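PDB 6FN6: fatty acid synthase 1, isoform A from Drosophila melanogaster, which probably carries out the stepwise synthesis of long-chain saturated fatty acids from acetyl-CoA and malonyl-CoA with NADPH, this chain being its dehydratase, enoylreductase and ketoreductase region. Local coordinates for residues H569-A574 with E634-L639. Residues are numbered along the deposited sequence; the frame is centred on the assembly and turned at random.
Sequences HAYVNA and EQDCVL
The aromatic ring of Y571 lies under C637, whose CB sits over one face, 3.7 Å from the ring centroid and only 19° off the normal, displaced toward the rim nearest CD2. This is a CH-pi contact. The thiol follows a different line: C637 SG, anti to its backbone N (chi1 167°), runs back toward the root of the tyrosine and lies 4.5 Å from the ring centroid, an oblique sulfur-aromatic approach, and also touches Y571 CB. At the far end of the ring Y571 OH reaches D636 CB at 3.5 Å. An alanine in place of Y571 would probably take the ring from under C637 CB and the hydroxyl from D636 CB, opening a gap between strand and loop. The example illustrates how a two-stranded antiparallel pair, 570-574 with 583-587, can receive an irregular segment on its way from helix 613-620 into the sheet of 601-611 and 642-646, consistent with the non-nucleotide-binding part of a medium-chain dehydrogenase/reductase-type enoylreductase. No direct hydrogen bond joins the two segments; instead a water accepts from L639 N at 2.9 Å and appears to bridge to V572 O, though that second distance is short and doubtful. Beside it L639 CD1 packs 4.1 Å from V572 CG1, the two side chains crossing at about a right angle, while L639 also touches D615 and T619 of helix 613-620.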
loop_
_atom_site.group_PDB
_atom_site.type_symbol
_atom_site.label_atom_id
_atom_site.label_comp_id
_atom_site.label_asym_id
_atom_site.label_seq_id
_atom_site.Cartn_x
_atom_site.Cartn_y
_atom_site.Cartn_z
ATOM N N HIS A 569 14.146 -36.477 30.305
ATOM C CA HIS A 569 14.107 -35.327 29.406
ATOM C C HIS A 569 13.064 -35.500 28.312
ATOM O O HIS A 569 12.985 -36.551 27.670
ATOM C CB HIS A 569 15.480 -35.080 28.782
ATOM C CG HIS A 569 16.532 -34.700 29.775
ATOM N ND1 HIS A 569 16.359 -33.679 30.684
ATOM C CD2 HIS A 569 17.771 -35.197 29.998
ATOM C CE1 HIS A 569 17.443 -33.566 31.429
ATOM N NE2 HIS A 569 18.315 -34.475 31.035
ATOM N N ALA A 570 12.271 -34.457 28.097
ATOM C CA ALA A 570 11.217 -34.500 27.098
ATOM C C ALA A 570 10.866 -33.109 26.593
ATOM O O ALA A 570 11.225 -32.099 27.200
ATOM C CB ALA A 570 9.982 -35.175 27.672
ATOM N N TYR A 571 10.175 -33.070 25.461
ATOM C CA TYR A 571 9.679 -31.820 24.906
ATOM C C TYR A 571 8.251 -32.043 24.433
ATOM O O TYR A 571 7.800 -33.184 24.320
ATOM C CB TYR A 571 10.567 -31.334 23.755
ATOM C CG TYR A 571 10.489 -32.199 22.521
ATOM C CD1 TYR A 571 11.261 -33.349 22.403
ATOM C CD2 TYR A 571 9.643 -31.869 21.473
ATOM C CE1 TYR A 571 11.191 -34.147 21.275
ATOM C CE2 TYR A 571 9.567 -32.659 20.342
ATOM C CZ TYR A 571 10.342 -33.797 20.248
ATOM O OH TYR A 571 10.269 -34.587 19.122
ATOM N N VAL A 572 7.540 -30.954 24.164
ATOM C CA VAL A 572 6.162 -31.039 23.709
ATOM C C VAL A 572 6.141 -30.956 22.192
ATOM O O VAL A 572 6.889 -30.180 21.594
ATOM C CB VAL A 572 5.293 -29.940 24.347
ATOM C CG1 VAL A 572 3.865 -29.988 23.803
ATOM C CG2 VAL A 572 5.294 -30.083 25.861
ATOM N N ASN A 573 5.285 -31.761 21.575
ATOM C CA ASN A 573 5.167 -31.776 20.127
ATOM C C ASN A 573 3.715 -31.946 19.705
ATOM O O ASN A 573 2.954 -32.675 20.339
ATOM C CB ASN A 573 6.015 -32.904 19.538
ATOM C CG ASN A 573 6.067 -32.867 18.023
ATOM O OD1 ASN A 573 5.860 -31.821 17.407
ATOM N ND2 ASN A 573 6.340 -34.015 17.414
ATOM N N ALA A 574 3.339 -31.254 18.634
ATOM C CA ALA A 574 2.032 -31.434 18.020
ATOM C C ALA A 574 2.165 -32.436 16.880
ATOM O O ALA A 574 2.684 -32.103 15.815
ATOM C CB ALA A 574 1.488 -30.110 17.516
ATOM N N GLU A 634 12.901 -28.131 9.664
ATOM C CA GLU A 634 13.425 -29.494 9.709
ATOM C C GLU A 634 13.238 -30.139 11.083
ATOM O O GLU A 634 12.999 -31.342 11.186
ATOM C CB GLU A 634 14.911 -29.507 9.334
ATOM C CG GLU A 634 15.213 -29.006 7.928
ATOM C CD GLU A 634 15.118 -30.104 6.883
ATOM O OE1 GLU A 634 14.413 -31.106 7.131
ATOM O OE2 GLU A 634 15.752 -29.968 5.814
ATOM N N GLN A 635 13.337 -29.333 12.135
ATOM C CA GLN A 635 13.370 -29.847 13.502
ATOM C C GLN A 635 12.009 -30.340 13.992
ATOM O O GLN A 635 10.966 -29.939 13.476
ATOM C CB GLN A 635 13.881 -28.759 14.454
ATOM C CG GLN A 635 15.252 -28.194 14.099
ATOM C CD GLN A 635 16.388 -29.126 14.472
ATOM O OE1 GLN A 635 16.300 -29.874 15.446
ATOM N NE2 GLN A 635 17.465 -29.084 13.697
ATOM N N ASP A 636 12.039 -31.216 14.994
ATOM C CA ASP A 636 10.824 -31.737 15.616
ATOM C C ASP A 636 10.439 -30.887 16.826
ATOM O O ASP A 636 9.268 -30.570 17.030
ATOM C CB ASP A 636 11.019 -33.196 16.040
ATOM C CG ASP A 636 10.687 -34.180 14.932
ATOM O OD1 ASP A 636 9.794 -33.885 14.109
ATOM O OD2 ASP A 636 11.326 -35.252 14.885
ATOM N N CYS A 637 11.441 -30.537 17.628
ATOM C CA CYS A 637 11.251 -29.724 18.825
ATOM C C CYS A 637 11.371 -28.241 18.486
ATOM O O CYS A 637 12.478 -27.726 18.340
ATOM C CB CYS A 637 12.276 -30.116 19.894
ATOM S SG CYS A 637 12.422 -28.975 21.291
ATOM N N VAL A 638 10.236 -27.564 18.332
ATOM C CA VAL A 638 10.236 -26.163 17.913
ATOM C C VAL A 638 9.421 -25.252 18.834
ATOM O O VAL A 638 9.576 -24.034 18.796
ATOM C CB VAL A 638 9.723 -26.037 16.465
ATOM C CG1 VAL A 638 10.663 -26.744 15.512
ATOM C CG2 VAL A 638 8.320 -26.616 16.341
ATOM N N LEU A 639 8.554 -25.832 19.653
ATOM C CA LEU A 639 7.690 -25.039 20.521
ATOM C C LEU A 639 8.490 -24.446 21.679
ATOM O O LEU A 639 9.493 -25.018 22.104
ATOM C CB LEU A 639 6.540 -25.899 21.052
ATOM C CG LEU A 639 5.628 -26.522 19.987
ATOM C CD1 LEU A 639 4.654 -27.511 20.618
ATOM C CD2 LEU A 639 4.879 -25.462 19.195
HETATM O O HOH W 1 8.518 -28.542 20.671
#